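Local coordinates for protein SYE1 (Shewanella oneidensis, PDB 4AWT) that binds flavin mononucleotide and probably works as an oxidoreductase of the Old Yellow Enzyme type, reducing activated C=C bonds at the expense of NADH or NADPH, at residues 59-64 and 161-166. The protein carries 1 engineered substitution. Sequence-based numbering, arbitrary orientation. Where two conformers were deposited one is given.
Sequences TQISPT and ADYRQA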
loop_
_atom_site.group_PDB
_atom_site.type_symbol
_atom_site.label_atom_id
_atom_site.label_comp_id
_atom_site.label_asym_id
_atom_site.label_seq_id
_atom_site.Cartn_x
_atom_site.Cartn_y
_atom_site.Cartn_z
ATOM N N THR A 59 0.099 0.398 -7.336
ATOM C CA THR A 59 0.139 0.726 -8.755
ATOM C C THR A 59 1.593 1.043 -9.101
ATOM O O THR A 59 2.239 1.926 -8.539
ATOM C CB THR A 59 -0.876 1.834 -9.083
ATOM O OG1 THR A 59 -0.886 2.080 -10.487
ATOM C CG2 THR A 59 -0.703 3.148 -8.395
ATOM N N GLN A 60 2.148 0.239 -9.994
ATOM C CA GLN A 60 3.591 0.293 -10.253
ATOM C C GLN A 60 3.968 1.585 -10.946
ATOM O O GLN A 60 3.308 2.091 -11.860
ATOM C CB GLN A 60 4.083 -0.907 -11.049
ATOM C CG GLN A 60 3.460 -1.106 -12.431
ATOM C CD GLN A 60 2.260 -1.997 -12.430
ATOM O OE1 GLN A 60 1.649 -2.253 -11.368
ATOM N NE2 GLN A 60 1.844 -2.464 -13.580
ATOM N N ILE A 61 5.135 2.116 -10.537
ATOM C CA ILE A 61 5.640 3.381 -11.007
ATOM C C ILE A 61 6.410 3.298 -12.321
ATOM O O ILE A 61 6.750 4.323 -12.888
ATOM C CB ILE A 61 6.513 4.060 -9.924
ATOM C CG1 ILE A 61 7.799 3.277 -9.665
ATOM C CG2 ILE A 61 5.717 4.294 -8.667
ATOM C CD1 ILE A 61 8.749 3.928 -8.684
ATOM N N SER A 62 6.681 2.091 -12.788
ATOM C CA SER A 62 7.474 1.896 -13.990
ATOM C C SER A 62 7.313 0.442 -14.407
ATOM O O SER A 62 6.806 -0.394 -13.624
ATOM C CB SER A 62 8.949 2.158 -13.739
ATOM O OG SER A 62 9.476 1.100 -12.943
ATOM N N PRO A 63 7.780 0.075 -15.601
ATOM C CA PRO A 63 7.700 -1.323 -16.005
ATOM C C PRO A 63 8.423 -2.294 -15.102
ATOM O O PRO A 63 8.016 -3.452 -14.992
ATOM C CB PRO A 63 8.304 -1.302 -17.426
ATOM C CG PRO A 63 8.008 0.081 -17.921
ATOM C CD PRO A 63 8.159 0.964 -16.708
ATOM N N THR A 64 9.540 -1.875 -14.492
ATOM C CA THR A 64 10.352 -2.771 -13.690
ATOM C C THR A 64 10.038 -2.718 -12.196
ATOM O O THR A 64 10.669 -3.372 -11.406
ATOM C CB THR A 64 11.864 -2.540 -13.918
ATOM O OG1 THR A 64 12.196 -1.201 -13.646
ATOM C CG2 THR A 64 12.247 -2.863 -15.358
ATOM N N ALA A 161 13.229 9.428 -9.386
ATOM C CA ALA A 161 12.578 10.182 -10.452
ATOM C C ALA A 161 11.245 9.529 -10.847
ATOM O O ALA A 161 10.279 10.248 -11.127
ATOM C CB ALA A 161 13.500 10.283 -11.665
ATOM N N ASP A 162 11.222 8.220 -10.885
ATOM C CA ASP A 162 10.004 7.498 -11.234
ATOM C C ASP A 162 8.920 7.706 -10.164
ATOM O O ASP A 162 7.750 7.880 -10.482
ATOM C CB ASP A 162 10.285 6.035 -11.439
ATOM C CG ASP A 162 11.158 5.693 -12.637
ATOM O OD1 ASP A 162 11.325 6.555 -13.528
ATOM O OD2 ASP A 162 11.620 4.537 -12.687
ATOM N N TYR A 163 9.314 7.671 -8.889
ATOM C CA TYR A 163 8.345 7.971 -7.838
ATOM C C TYR A 163 7.805 9.371 -7.948
ATOM O O TYR A 163 6.609 9.615 -7.809
ATOM C CB TYR A 163 8.964 7.765 -6.466
ATOM C CG TYR A 163 8.926 6.385 -5.889
ATOM C CD1 TYR A 163 7.716 5.783 -5.550
ATOM C CD2 TYR A 163 10.094 5.655 -5.631
ATOM C CE1 TYR A 163 7.677 4.514 -5.009
ATOM C CE2 TYR A 163 10.065 4.414 -5.057
ATOM C CZ TYR A 163 8.839 3.825 -4.746
ATOM O OH TYR A 163 8.867 2.590 -4.146
ATOM N N ARG A 164 8.707 10.336 -8.171
ATOM C CA ARG A 164 8.313 11.728 -8.253
ATOM C C ARG A 164 7.294 11.925 -9.365
ATOM O O ARG A 164 6.256 12.568 -9.198
ATOM C CB ARG A 164 9.581 12.588 -8.449
ATOM C CG ARG A 164 9.365 14.040 -8.073
ATOM C CD ARG A 164 10.587 14.873 -8.473
ATOM N NE ARG A 164 10.505 16.226 -7.997
ATOM C CZ ARG A 164 9.680 17.129 -8.489
ATOM N NH1 ARG A 164 8.894 16.871 -9.533
ATOM N NH2 ARG A 164 9.646 18.347 -7.955
ATOM N N GLN A 165 7.617 11.372 -10.534
ATOM C CA GLN A 165 6.716 11.521 -11.658
ATOM C C GLN A 165 5.400 10.788 -11.423
ATOM O O GLN A 165 4.344 11.272 -11.830
ATOM C CB GLN A 165 7.391 11.048 -12.950
ATOM C CG GLN A 165 6.533 11.311 -14.179
ATOM C CD GLN A 165 6.212 12.761 -14.389
ATOM O OE1 GLN A 165 5.008 13.169 -14.640
ATOM N NE2 GLN A 165 7.165 13.619 -14.296
ATOM N N ALA A 166 5.462 9.628 -10.776
ATOM C CA ALA A 166 4.249 8.880 -10.491
ATOM C C ALA A 166 3.317 9.676 -9.592
ATOM O O ALA A 166 2.103 9.604 -9.732
ATOM C CB ALA A 166 4.557 7.549 -9.857
HETATM O O HOH W 1 6.527 7.080 -12.848
HETATM O O HOH W 2 11.166 2.310 -11.226
#
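I61 packs against D162, Y163 and A166 on one side of helix 153-172. Its CB lies 4.0 Å from A166 CB. There the chain forks. The CG2 branch stands anti to the carbonyl carbon and meets A166 CB at 3.7 Å, with Y163 CD1 a little farther off. The other branch runs through CG1, which passes D162 CB at 4.1 Å. With chi2 at 176° the chain is extended, and CD1 reaches out over the Y163 ring. This is a CH-pi contact: I61 CD1 lies 3.7 Å from Y163 CG and 5° off the ring normal, so the methyl sits over the centre of the face. An alanine in place of Y163 would probably open a gap under CD1 and leave the isoleucine tip freer to turn. Two waters join the polar groups nearby. One donates to both I61 O and D162 O, at 2.8 Å each. The other links S62 OG to D162 OD2, while D162 OD1 takes a hydrogen bond from Q158 of the same helix. The contact belongs to the TIM barrel of the family: I61 directly follows strand 53-60, and the helix precedes strand 177-181. Strand 96-102 lies between those two strands in the barrel, and its L101 touches both I61 and A166. Y163 also packs on V217 of helix 212-225.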